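Local coordinates for protein 2''-aminoglycoside nucleotidyltransferase (Klebsiella pneumoniae, PDB 4WQK) that mediates bacterial resistance to kanamycin, gentamicin, tobramycin and related aminoglycosides by adenylating their 2''-hydroxyl group in a magnesium-dependent reaction, at residues Val69-Glu72 and Phe77-Glu80; Ser125-Ile130 and Glu166-Ala171; Ala16-Asn21 and Ala117-Arg122; Lys42-Asp47 and Pro146-Glu151; Pro23-Gly28 and Glu96-Ala101. All blocks are in the same frame, centred on the assembly; numbering follows the deposited sequence. Where two conformers were deposited one is given.

Contact 1. Residues Val69-Glu72 and Phe77-Glu80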
# COMPACT_ATOMS: atom_id res chain seq x y z
N VAL A 69 -8.34 -16.39 -1.36
CA VAL A 69 -7.42 -16.02 -0.30
C VAL A 69 -6.43 -17.17 -0.16
O VAL A 69 -6.85 -18.33 -0.08
CB VAL A 69 -8.13 -15.79 1.04
CG1 VAL A 69 -7.10 -15.72 2.16
CG2 VAL A 69 -8.99 -14.54 0.98
N MET A 70 -5.14 -16.87 -0.11
CA MET A 70 -4.09 -17.88 -0.15
C MET A 70 -3.36 -18.09 1.19
O MET A 70 -2.93 -19.19 1.49
CB MET A 70 -3.07 -17.50 -1.23
CG MET A 70 -1.84 -18.38 -1.31
SD MET A 70 -0.56 -17.57 -2.29
CE MET A 70 0.41 -16.78 -1.00
N GLU A 71 -3.23 -17.03 1.97
CA GLU A 71 -2.39 -17.08 3.16
C GLU A 71 -2.93 -16.02 4.10
O GLU A 71 -3.24 -14.90 3.69
CB GLU A 71 -0.92 -16.84 2.79
CG GLU A 71 0.07 -16.83 3.92
CD GLU A 71 1.51 -17.00 3.43
OE1 GLU A 71 1.69 -17.27 2.22
OE2 GLU A 71 2.45 -16.88 4.25
N GLU A 72 -3.08 -16.40 5.36
CA GLU A 72 -3.50 -15.47 6.39
C GLU A 72 -2.24 -15.01 7.08
O GLU A 72 -1.41 -15.82 7.43
CB GLU A 72 -4.46 -16.17 7.36
CG GLU A 72 -5.10 -15.29 8.37
CD GLU A 72 -6.08 -14.32 7.74
OE1 GLU A 72 -6.67 -14.66 6.69
OE2 GLU A 72 -6.23 -13.20 8.28
N PHE A 77 -3.76 -10.43 4.73
CA PHE A 77 -3.85 -11.71 4.03
C PHE A 77 -3.28 -11.54 2.63
O PHE A 77 -3.21 -10.41 2.14
CB PHE A 77 -5.31 -12.23 3.99
CG PHE A 77 -6.28 -11.38 3.16
CD1 PHE A 77 -6.45 -11.62 1.81
CD2 PHE A 77 -7.00 -10.35 3.74
CE1 PHE A 77 -7.34 -10.87 1.06
CE2 PHE A 77 -7.87 -9.58 2.98
CZ PHE A 77 -8.04 -9.85 1.64
N LEU A 78 -2.86 -12.66 2.02
CA LEU A 78 -2.44 -12.73 0.61
C LEU A 78 -3.54 -13.39 -0.17
O LEU A 78 -4.15 -14.37 0.28
CB LEU A 78 -1.13 -13.52 0.42
CG LEU A 78 0.03 -13.08 1.31
CD1 LEU A 78 1.27 -14.00 1.10
CD2 LEU A 78 0.35 -11.61 1.08
N ALA A 79 -3.85 -12.80 -1.33
CA ALA A 79 -4.79 -13.42 -2.26
C ALA A 79 -4.12 -13.59 -3.61
O ALA A 79 -3.15 -12.88 -3.94
CB ALA A 79 -6.02 -12.56 -2.41
N GLU A 80 -4.58 -14.56 -4.39
CA GLU A 80 -4.10 -14.70 -5.75
C GLU A 80 -5.27 -14.63 -6.71
O GLU A 80 -6.34 -15.16 -6.45
CB GLU A 80 -3.31 -16.01 -5.97
CG GLU A 80 -4.07 -17.27 -5.72
CD GLU A 80 -3.25 -18.51 -6.08
OE1 GLU A 80 -2.14 -18.69 -5.52
OE2 GLU A 80 -3.72 -19.29 -6.95
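Met70 and Glu71 both give their backbone N-H to one acceptor, Leu78 O. The first bond is short and nearly straight, Met70 N to Leu78 O 2.7 Å with an N-H...O angle of 167°; the second is longer, Glu71 N to Leu78 O 3.3 Å. Both donors reach the carbonyl from the same face of its plane. Leu78 N returns a bond to Glu71 O at 2.8 Å. Apolar contacts fall on two faces of the hairpin. On one, Val69 CG2 lies 4.0 Å from Phe77 CD1, the two side chains crossing at about a right angle and the methyl coming to the ring obliquely; helix 55-64 packs here through Leu58 and Val62. On the other, Leu78 CD1 touches Met70 CE at 3.6 Å, and the Glu71 side chain runs alongside the leucine, pointing the same way. The bend of Met70 at chi3 (95°) turns its methyl back to the leucine. Glu72 OE1 passes near Phe77 CB but pairs with Arg55 in a salt bridge. Two residues opposite one shift the register between the Val69-Ala79 and Glu71-Leu78 pairs: a classic beta bulge in the antiparallel hairpin of strands 68-73 and 76-81, with Leu78 beside the magnesium ligand Asp87.

Contact 2. Residues Ser125-Ile130 and Glu166-Ala171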
# COMPACT_ATOMS: atom_id res chain seq x y z
N SER A 125 -0.45 7.37 1.96
CA SER A 125 0.38 8.57 1.97
C SER A 125 1.88 8.25 1.84
O SER A 125 2.32 7.13 2.12
CB SER A 125 0.14 9.33 3.25
OG SER A 125 0.66 8.55 4.34
N TRP A 126 2.64 9.22 1.37
CA TRP A 126 4.09 9.05 1.35
C TRP A 126 4.60 8.69 2.74
O TRP A 126 5.50 7.83 2.85
CB TRP A 126 4.82 10.32 0.87
CG TRP A 126 4.71 10.62 -0.59
CD1 TRP A 126 4.18 11.75 -1.14
CD2 TRP A 126 5.23 9.84 -1.66
NE1 TRP A 126 4.32 11.70 -2.51
CE2 TRP A 126 4.96 10.54 -2.85
CE3 TRP A 126 5.90 8.62 -1.75
CZ2 TRP A 126 5.34 10.04 -4.12
CZ3 TRP A 126 6.27 8.14 -2.99
CH2 TRP A 126 5.95 8.82 -4.16
N GLU A 127 4.08 9.32 3.79
CA GLU A 127 4.59 9.02 5.13
C GLU A 127 4.34 7.56 5.50
O GLU A 127 5.21 6.91 6.10
CB GLU A 127 3.93 9.97 6.15
CG GLU A 127 4.37 11.40 6.01
CD GLU A 127 3.57 12.22 4.94
OE1 GLU A 127 2.78 11.71 4.07
OE2 GLU A 127 3.75 13.45 4.95
N ALA A 128 3.16 7.03 5.15
CA ALA A 128 2.86 5.62 5.40
C ALA A 128 3.75 4.69 4.59
O ALA A 128 4.18 3.65 5.10
CB ALA A 128 1.36 5.32 5.10
N ILE A 129 3.98 5.05 3.34
CA ILE A 129 4.84 4.26 2.46
C ILE A 129 6.25 4.17 3.05
O ILE A 129 6.86 3.08 3.19
CB ILE A 129 4.87 4.88 1.05
CG1 ILE A 129 3.49 4.73 0.41
CG2 ILE A 129 5.97 4.27 0.17
CD1 ILE A 129 3.34 5.57 -0.89
N ILE A 130 6.77 5.31 3.48
CA ILE A 130 8.13 5.37 4.00
C ILE A 130 8.22 4.69 5.38
O ILE A 130 9.19 3.98 5.67
CB ILE A 130 8.59 6.84 4.05
CG1 ILE A 130 8.76 7.33 2.62
CG2 ILE A 130 9.89 7.00 4.84
CD1 ILE A 130 8.91 8.79 2.51
N GLU A 166 13.77 12.67 7.50
CA GLU A 166 14.60 12.64 8.69
C GLU A 166 13.74 12.74 9.95
O GLU A 166 13.98 12.04 10.91
CB GLU A 166 15.65 13.76 8.65
CG GLU A 166 16.85 13.61 9.61
CD GLU A 166 17.70 14.88 9.67
OE1 GLU A 166 17.56 15.71 8.74
OE2 GLU A 166 18.49 15.05 10.62
N VAL A 167 12.76 13.62 9.92
CA VAL A 167 11.90 13.77 11.08
C VAL A 167 11.06 12.49 11.31
O VAL A 167 10.91 12.03 12.45
CB VAL A 167 11.01 15.02 10.93
CG1 VAL A 167 10.07 15.11 12.07
CG2 VAL A 167 11.88 16.31 10.88
N LEU A 168 10.53 11.90 10.25
CA LEU A 168 9.76 10.65 10.37
C LEU A 168 10.61 9.51 10.90
O LEU A 168 10.16 8.75 11.76
CB LEU A 168 9.19 10.26 9.00
CG LEU A 168 7.98 9.32 9.06
CD1 LEU A 168 6.78 10.00 9.67
CD2 LEU A 168 7.68 8.84 7.63
N ARG A 169 11.84 9.38 10.40
CA ARG A 169 12.74 8.32 10.86
C ARG A 169 13.00 8.48 12.38
O ARG A 169 13.07 7.51 13.12
CB ARG A 169 14.07 8.32 10.10
CG ARG A 169 14.86 7.04 10.24
CD ARG A 169 16.20 7.13 9.49
NE ARG A 169 16.07 7.89 8.24
CZ ARG A 169 16.84 8.93 7.88
NH1 ARG A 169 17.84 9.33 8.67
NH2 ARG A 169 16.60 9.56 6.73
N ALA A 170 13.20 9.73 12.81
CA ALA A 170 13.46 10.01 14.21
C ALA A 170 12.24 9.65 15.07
O ALA A 170 12.36 9.13 16.17
CB ALA A 170 13.87 11.48 14.39
N ALA A 171 11.05 9.92 14.54
CA ALA A 171 9.83 9.59 15.26
C ALA A 171 9.67 8.07 15.37
O ALA A 171 9.24 7.59 16.43
CB ALA A 171 8.58 10.21 14.56
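A small apolar contact between two helices of the C-terminal domain, this one rests on Leu168 of helix 162-176, which reaches the start of helix 126-139 at Glu127 and Ile130. The nearest CA atoms, those of Glu127 and Leu168, are 7.5 Å from each other, and one methyl group makes the contacts between the segments. Leu168 CD2 sits 3.5 Å from Glu127 O and 4.2 Å from Glu127 CB, against backbone and side-chain root alike. The same methyl meets Ile130 CG2 at 4.0 Å, with the two side chains crossing at a slant. Leu168 has CG opposite its own backbone N (chi1 -158°), which carries the branch outward from its helix to this site. The carboxylate end of Glu127 leads away from the leucine, leaving its carbonyl oxygen and CB to meet the methyl. No hydrogen bond joins the segments. The start of helix 126-139 is fixed within its own chain segment: Ser125 is the N-cap, and its OG accepts from Ala128 N at 3.0 Å. Around the contact, Leu160 of helix 147-160 touches both Glu127 and Ile130, Leu168 also meets Trp131 and Phe134 farther along helix 126-139, and Ile129 touches Ala31 and Ile32 of helix 28-36 in the N-terminal domain.

Contact 3. Residues Ala16-Asn21 and Ala117-Arg122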
# COMPACT_ATOMS: atom_id res chain seq x y z
N ALA A 16 -14.79 -2.81 -9.19
CA ALA A 16 -15.72 -3.57 -8.36
C ALA A 16 -15.85 -2.91 -6.98
O ALA A 16 -16.95 -2.90 -6.40
CB ALA A 16 -15.22 -5.00 -8.23
N ALA A 17 -14.77 -2.36 -6.44
CA ALA A 17 -14.83 -1.71 -5.13
C ALA A 17 -15.65 -0.42 -5.22
O ALA A 17 -16.50 -0.15 -4.39
CB ALA A 17 -13.41 -1.43 -4.59
N ASP A 18 -15.45 0.37 -6.28
CA ASP A 18 -16.25 1.57 -6.46
C ASP A 18 -17.76 1.24 -6.48
O ASP A 18 -18.58 1.97 -5.94
CB ASP A 18 -15.87 2.30 -7.75
CG ASP A 18 -14.53 3.09 -7.66
OD1 ASP A 18 -13.89 3.13 -6.58
OD2 ASP A 18 -14.21 3.75 -8.71
N GLU A 19 -18.13 0.16 -7.19
CA GLU A 19 -19.54 -0.22 -7.34
C GLU A 19 -20.15 -0.54 -5.96
O GLU A 19 -21.34 -0.26 -5.72
CB GLU A 19 -19.69 -1.40 -8.30
CG GLU A 19 -21.12 -1.87 -8.49
CD GLU A 19 -21.29 -2.75 -9.73
OE1 GLU A 19 -20.27 -3.29 -10.23
OE2 GLU A 19 -22.43 -2.92 -10.19
N ARG A 20 -19.32 -1.09 -5.08
CA ARG A 20 -19.71 -1.44 -3.72
C ARG A 20 -19.51 -0.28 -2.72
O ARG A 20 -19.68 -0.49 -1.48
CB ARG A 20 -18.90 -2.67 -3.26
CG ARG A 20 -19.22 -3.96 -4.01
CD ARG A 20 -18.20 -5.06 -3.66
NE ARG A 20 -18.52 -6.36 -4.25
CZ ARG A 20 -19.14 -7.36 -3.61
NH1 ARG A 20 -19.54 -7.22 -2.35
NH2 ARG A 20 -19.37 -8.51 -4.25
N ASN A 21 -19.14 0.91 -3.21
CA ASN A 21 -18.82 2.02 -2.31
C ASN A 21 -17.78 1.65 -1.25
O ASN A 21 -17.89 2.07 -0.07
CB ASN A 21 -20.11 2.51 -1.66
CG ASN A 21 -21.18 2.79 -2.68
OD1 ASN A 21 -22.28 2.24 -2.62
ND2 ASN A 21 -20.83 3.62 -3.66
N ALA A 117 -2.50 4.59 -15.31
CA ALA A 117 -3.03 4.46 -16.66
C ALA A 117 -4.32 5.26 -16.82
O ALA A 117 -5.34 4.77 -17.31
CB ALA A 117 -3.27 2.99 -17.01
N GLY A 118 -4.23 6.52 -16.39
CA GLY A 118 -5.30 7.49 -16.58
C GLY A 118 -6.40 7.46 -15.56
O GLY A 118 -7.28 8.31 -15.61
N ARG A 119 -6.35 6.51 -14.65
CA ARG A 119 -7.41 6.33 -13.65
C ARG A 119 -6.95 6.93 -12.34
O ARG A 119 -5.94 6.49 -11.78
CB ARG A 119 -7.69 4.84 -13.40
CG ARG A 119 -8.93 4.63 -12.52
CD ARG A 119 -8.90 3.25 -11.92
NE ARG A 119 -10.22 2.78 -11.48
CZ ARG A 119 -10.87 3.18 -10.40
NH1 ARG A 119 -10.37 4.11 -9.59
NH2 ARG A 119 -12.06 2.63 -10.14
N PRO A 120 -7.71 7.88 -11.80
CA PRO A 120 -7.38 8.32 -10.43
C PRO A 120 -7.59 7.19 -9.43
O PRO A 120 -8.56 6.40 -9.53
CB PRO A 120 -8.35 9.47 -10.17
CG PRO A 120 -8.74 9.93 -11.57
CD PRO A 120 -8.87 8.60 -12.34
N VAL A 121 -6.68 7.10 -8.45
CA VAL A 121 -6.73 6.04 -7.45
C VAL A 121 -6.37 6.58 -6.10
O VAL A 121 -5.48 7.44 -5.97
CB VAL A 121 -5.79 4.84 -7.75
CG1 VAL A 121 -6.12 4.19 -9.10
CG2 VAL A 121 -4.27 5.25 -7.73
N ARG A 122 -7.06 6.09 -5.09
CA ARG A 122 -6.61 6.28 -3.71
C ARG A 122 -5.31 5.51 -3.48
O ARG A 122 -5.17 4.36 -3.87
CB ARG A 122 -7.69 5.85 -2.73
CG ARG A 122 -8.96 6.73 -2.73
CD ARG A 122 -9.85 6.38 -1.55
NE ARG A 122 -11.02 7.27 -1.42
CZ ARG A 122 -12.24 6.96 -1.84
NH1 ARG A 122 -12.49 5.79 -2.42
NH2 ARG A 122 -13.24 7.83 -1.63
O HOH W 1 -11.62 4.51 -6.99
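The guanidinium of Arg119 meets Asp18 at its edge, where Asp18 CG and a water lie in its plane, while the carboxylate is turned 51° against it. The unequal approach is plain from the two groups: Arg119 NH2 comes to Asp18 OD2 from above the carboxylate plane, 63° out of it, whereas OD2 is only moderately tilted from the guanidinium plane. The result is a single-contact salt bridge between helix 5-19 of the N-terminal domain and strand 119-121, half of a two-stranded antiparallel hairpin in the C-terminal domain. The bond is 2.8 Å from Arg119 NH2 to Asp18 OD2, with an N-H...O angle of 145°. The second carboxylate oxygen is tied in indirectly, because the water donates to Asp18 OD1 at 2.7 Å and accepts from Arg119 NH1 at 2.9 Å, closing a ring of direct and water-mediated links. The arginine reaches across as an extended chain from CG to NE and meets the aspartate coming from the opposite direction. Its side chain also touches His11 and Leu14 of helix 5-19. Asp18 lies in the last turn of that helix, which ends in a Schellman motif with Asn21 at the C-prime position and Asn21 N bonded to Asp18 O. On the strand side, Arg119 NH1 has a further acceptor that steadies the guanidinium: Pro120 O, 2.9 Å from NH1.

Contact 4. Residues Lys42-Asp47 and Pro146-Glu151. With MG (magnesium ion), chain B.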
# COMPACT_ATOMS: atom_id res chain seq x y z
N LYS A 42 9.06 -3.21 -12.51
CA LYS A 42 8.17 -4.36 -12.42
C LYS A 42 7.92 -4.63 -10.94
O LYS A 42 8.85 -4.63 -10.13
CB LYS A 42 8.77 -5.58 -13.13
CG LYS A 42 7.85 -6.80 -13.17
CD LYS A 42 6.64 -6.55 -14.07
CE LYS A 42 5.48 -7.50 -13.73
NZ LYS A 42 4.19 -7.04 -14.34
N HIS A 43 6.67 -4.88 -10.59
CA HIS A 43 6.25 -5.11 -9.20
C HIS A 43 5.91 -6.57 -8.96
O HIS A 43 5.21 -7.18 -9.77
CB HIS A 43 5.05 -4.23 -8.86
CG HIS A 43 5.33 -2.78 -8.99
ND1 HIS A 43 6.11 -2.10 -8.07
CD2 HIS A 43 4.99 -1.88 -9.94
CE1 HIS A 43 6.24 -0.85 -8.46
NE2 HIS A 43 5.55 -0.68 -9.58
N ASP A 44 6.39 -7.14 -7.85
CA ASP A 44 6.18 -8.55 -7.54
C ASP A 44 4.71 -8.83 -7.24
O ASP A 44 4.23 -9.95 -7.46
CB ASP A 44 7.02 -8.99 -6.33
CG ASP A 44 8.50 -9.13 -6.63
OD1 ASP A 44 8.92 -9.13 -7.82
OD2 ASP A 44 9.26 -9.27 -5.65
N ASP A 45 4.02 -7.83 -6.71
CA ASP A 45 2.62 -7.99 -6.35
C ASP A 45 1.92 -6.65 -6.25
O ASP A 45 2.54 -5.61 -6.51
CB ASP A 45 2.49 -8.77 -5.04
CG ASP A 45 3.10 -8.06 -3.85
OD1 ASP A 45 3.31 -6.84 -3.89
OD2 ASP A 45 3.39 -8.75 -2.86
N ILE A 46 0.63 -6.66 -5.91
CA ILE A 46 -0.14 -5.46 -5.72
C ILE A 46 -0.49 -5.37 -4.24
O ILE A 46 -1.12 -6.27 -3.72
CB ILE A 46 -1.44 -5.47 -6.53
CG1 ILE A 46 -1.13 -5.57 -8.03
CG2 ILE A 46 -2.25 -4.21 -6.31
CD1 ILE A 46 -2.26 -6.18 -8.80
N ASP A 47 -0.10 -4.29 -3.58
CA ASP A 47 -0.44 -4.09 -2.16
C ASP A 47 -1.69 -3.25 -2.03
O ASP A 47 -1.81 -2.19 -2.68
CB ASP A 47 0.72 -3.44 -1.42
CG ASP A 47 1.98 -4.32 -1.47
OD1 ASP A 47 2.15 -5.21 -0.62
OD2 ASP A 47 2.80 -4.17 -2.38
N PRO A 146 17.69 -5.84 -1.30
CA PRO A 146 17.65 -5.87 -2.77
C PRO A 146 17.60 -4.45 -3.31
O PRO A 146 16.90 -3.57 -2.79
CB PRO A 146 16.36 -6.64 -3.07
CG PRO A 146 16.17 -7.52 -1.84
CD PRO A 146 16.61 -6.66 -0.71
N THR A 147 18.38 -4.23 -4.35
CA THR A 147 18.48 -2.92 -4.96
C THR A 147 17.13 -2.34 -5.36
O THR A 147 16.95 -1.14 -5.22
CB THR A 147 19.42 -2.99 -6.17
OG1 THR A 147 20.72 -3.39 -5.73
CG2 THR A 147 19.52 -1.65 -6.93
N LYS A 148 16.16 -3.16 -5.77
CA LYS A 148 14.86 -2.59 -6.13
C LYS A 148 14.21 -1.88 -4.93
O LYS A 148 13.49 -0.89 -5.10
CB LYS A 148 13.89 -3.64 -6.70
CG LYS A 148 13.42 -4.71 -5.71
CD LYS A 148 12.77 -5.90 -6.44
CE LYS A 148 12.72 -7.13 -5.55
NZ LYS A 148 12.04 -8.28 -6.24
N HIS A 149 14.50 -2.34 -3.71
CA HIS A 149 13.89 -1.71 -2.54
C HIS A 149 14.62 -0.47 -2.15
O HIS A 149 14.01 0.52 -1.72
CB HIS A 149 13.85 -2.68 -1.38
CG HIS A 149 12.95 -3.83 -1.61
ND1 HIS A 149 11.73 -3.70 -2.25
CD2 HIS A 149 13.09 -5.15 -1.32
CE1 HIS A 149 11.15 -4.89 -2.32
NE2 HIS A 149 11.96 -5.78 -1.77
N ILE A 150 15.93 -0.52 -2.34
CA ILE A 150 16.75 0.64 -2.10
C ILE A 150 16.28 1.74 -3.06
O ILE A 150 16.07 2.89 -2.65
CB ILE A 150 18.21 0.29 -2.30
CG1 ILE A 150 18.64 -0.74 -1.25
CG2 ILE A 150 19.09 1.51 -2.11
CD1 ILE A 150 18.74 -0.16 0.12
N GLU A 151 16.07 1.40 -4.32
CA GLU A 151 15.67 2.41 -5.29
C GLU A 151 14.28 2.96 -5.02
O GLU A 151 14.06 4.18 -5.17
CB GLU A 151 15.75 1.85 -6.71
CG GLU A 151 17.17 1.54 -7.13
CD GLU A 151 17.29 0.96 -8.53
OE1 GLU A 151 16.27 0.48 -9.07
OE2 GLU A 151 18.42 0.98 -9.08
MG MG B . 4.29 -5.47 -2.83
O HOH W 2 4.17 -4.25 -4.79
O HOH W 3 5.55 -3.47 -2.29
O HOH W 4 4.99 -5.19 -1.18
O HOH W 5 6.00 -6.39 -3.25
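Asp44 and Lys148 are brought together by a chi1 of 67° in the lysine, which places CG between its backbone N and carbonyl carbon; beyond CG the chain runs extended, carrying NZ from the start of helix 147-160 to the aspartate. In Asp44, CG lies opposite the carbonyl carbon (chi1 -74°). The side chains cross at about a right angle, and Lys148 NZ bonds Asp44 OD2 at 3.0 Å on the syn side of the carboxylate, 26° out of its plane. This surface salt bridge links the N-terminal domain to the C-terminal one. Immediately after Asp44, the chain presents two carboxylates to a magnesium ion. Asp45 OD1 and Asp47 OD2 each bind the metal at 2.0 Å, and four waters complete six ligands. The two oxygens come within 3.1 Å of each other, a closeness the shared cation probably makes tolerable. One metal water also donates to Asp45 O at 2.7 Å, tying the hydration shell to the backbone. Asp47 OD1 lies beside Asp87 OD2, and Asp45, Asp47 and Asp87 together hold another magnesium. Two acidic residues separated by one, with a third on a neighbouring strand, form the metal site typical of the nucleotidyltransferase fold.

Contact 5. Residues Pro23-Gly28 and Glu96-Ala101. With IPA (isopropyl alcohol), chain H.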
# COMPACT_ATOMS: atom_id res chain seq x y z
N PRO A 23 -13.97 1.93 -0.29
CA PRO A 23 -12.68 2.56 -0.61
C PRO A 23 -11.53 1.56 -0.42
O PRO A 23 -11.55 0.75 0.51
CB PRO A 23 -12.59 3.72 0.40
CG PRO A 23 -13.34 3.17 1.62
CD PRO A 23 -14.51 2.35 1.02
N LEU A 24 -10.53 1.60 -1.31
CA LEU A 24 -9.33 0.77 -1.18
C LEU A 24 -8.17 1.66 -1.54
O LEU A 24 -8.27 2.47 -2.47
CB LEU A 24 -9.35 -0.44 -2.12
CG LEU A 24 -10.47 -1.48 -1.92
CD1 LEU A 24 -10.39 -2.47 -3.09
CD2 LEU A 24 -10.29 -2.19 -0.57
N TRP A 25 -7.06 1.49 -0.82
CA TRP A 25 -5.85 2.29 -1.09
C TRP A 25 -4.77 1.40 -1.66
O TRP A 25 -4.46 0.35 -1.09
CB TRP A 25 -5.34 2.95 0.19
CG TRP A 25 -6.24 4.06 0.67
CD1 TRP A 25 -6.06 5.40 0.48
CD2 TRP A 25 -7.46 3.91 1.43
NE1 TRP A 25 -7.12 6.10 1.03
CE2 TRP A 25 -8.00 5.21 1.60
CE3 TRP A 25 -8.14 2.80 1.96
CZ2 TRP A 25 -9.18 5.45 2.31
CZ3 TRP A 25 -9.34 3.05 2.65
CH2 TRP A 25 -9.83 4.36 2.81
N ILE A 26 -4.22 1.81 -2.79
CA ILE A 26 -2.99 1.14 -3.26
C ILE A 26 -1.88 1.46 -2.31
O ILE A 26 -1.70 2.61 -1.89
CB ILE A 26 -2.64 1.61 -4.69
CG1 ILE A 26 -3.85 1.49 -5.62
CG2 ILE A 26 -1.37 0.90 -5.23
CD1 ILE A 26 -4.30 0.11 -5.76
N GLY A 27 -1.08 0.42 -1.98
CA GLY A 27 0.06 0.54 -1.07
C GLY A 27 1.38 0.18 -1.73
O GLY A 27 1.40 -0.16 -2.92
N GLY A 28 2.46 0.28 -0.98
CA GLY A 28 3.72 -0.27 -1.43
C GLY A 28 4.21 0.31 -2.75
O GLY A 28 4.00 1.49 -3.04
N GLU A 96 -12.25 10.20 11.85
CA GLU A 96 -12.34 11.03 10.64
C GLU A 96 -11.73 10.41 9.41
O GLU A 96 -11.87 10.91 8.30
CB GLU A 96 -11.69 12.40 10.91
CG GLU A 96 -10.15 12.28 11.12
CD GLU A 96 -9.44 13.63 11.32
OE1 GLU A 96 -9.53 14.20 12.43
OE2 GLU A 96 -8.77 14.12 10.39
N ALA A 97 -11.07 9.27 9.57
CA ALA A 97 -10.42 8.59 8.45
C ALA A 97 -10.07 7.19 8.87
O ALA A 97 -9.99 6.90 10.08
CB ALA A 97 -9.11 9.34 8.02
N TYR A 98 -9.80 6.33 7.89
CA TYR A 98 -9.19 5.02 8.14
C TYR A 98 -7.71 5.20 8.41
O TYR A 98 -7.06 6.05 7.79
CB TYR A 98 -9.41 4.09 6.93
CG TYR A 98 -10.83 3.59 6.83
CD1 TYR A 98 -11.25 2.51 7.61
CD2 TYR A 98 -11.75 4.21 5.99
CE1 TYR A 98 -12.56 2.05 7.58
CE2 TYR A 98 -13.07 3.76 5.93
CZ TYR A 98 -13.48 2.69 6.72
OH TYR A 98 -14.77 2.23 6.64
N GLU A 99 -7.17 4.38 9.30
CA GLU A 99 -5.74 4.44 9.60
C GLU A 99 -5.15 3.05 9.73
O GLU A 99 -5.72 2.18 10.37
CB GLU A 99 -5.43 5.21 10.91
CG GLU A 99 -5.78 6.70 10.85
CD GLU A 99 -4.85 7.52 9.94
OE1 GLU A 99 -3.76 7.03 9.57
OE2 GLU A 99 -5.20 8.71 9.68
N ILE A 100 -3.98 2.89 9.15
CA ILE A 100 -3.17 1.69 9.38
C ILE A 100 -2.67 1.75 10.82
O ILE A 100 -2.21 2.79 11.25
CB ILE A 100 -2.00 1.65 8.36
CG1 ILE A 100 -2.55 1.49 6.95
CG2 ILE A 100 -1.06 0.50 8.67
CD1 ILE A 100 -1.49 1.70 5.88
N ALA A 101 -2.79 0.63 11.54
CA ALA A 101 -2.32 0.56 12.95
C ALA A 101 -0.87 0.94 13.03
O ALA A 101 -0.05 0.46 12.24
CB ALA A 101 -2.52 -0.83 13.52
C1 IPA H . -8.02 14.67 7.15
C2 IPA H . -9.45 14.95 6.73
C3 IPA H . -9.67 14.43 5.31
O2 IPA H . -10.33 14.29 7.61
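Trp25 and Tyr98 cross at about a right angle as side chains, yet their rings meet obliquely, with planes 56° apart and the tyrosine ring centre 5.9 Å from that of the tryptophan six-membered ring. The touch is made by the far corner of the indole: Trp25 CH2 lies 3.7 Å from Tyr98 CD2 and 4.2 Å from Tyr98 CB, at the root of the tyrosine side chain. Farther out on the tyrosine ring, Pro23 CG comes within 4.4 Å of Tyr98 CE2, again obliquely. In both aromatic residues CB points toward the other segment, which sends the two rings into the region between the segments. Their polar atoms are held elsewhere, the indole NE1 by Pro109 O and the tyrosine OH by Glu53 OE2, bonds that probably help fix how the rings lie. Glu96 OE2 takes a hydrogen bond from an isopropanol, probably from the crystallisation liquor, well apart from the aromatic pair. The contact joins the N- and C-terminal domains, between which kanamycin binds, and its second segment ends at the kanamycin-binding Ala101. Strand 25-27 pairs with strand 46-51 and strand 98-99 with strand 84-93, while Pro51 touches both Pro23 and Tyr98.

Overall arrangement
From the N terminus, helix 5-19 supplies the first half of contact 3, strand 25-27 that of contact 5, and residues 42-47 that of contact 4. Contact 1 closes first, a short hairpin enclosed by the loops of contacts 3, 4 and 5. Contact 5 closes next, within the span of contact 3, which itself closes at 117-122; contact 4, closing at 146-151, crosses both. Contact 2 opens at 125-130 inside contact 4 and closes last, so those two cross as well. Contacts 3, 4 and 5 each tie the N-terminal domain to the C-terminal one, whereas contact 1 stays within the former and contact 2 within the latter. Backbone bonds join neighbours: Arg122 O with Ile26 N, and Asp47 O with Gly27 N.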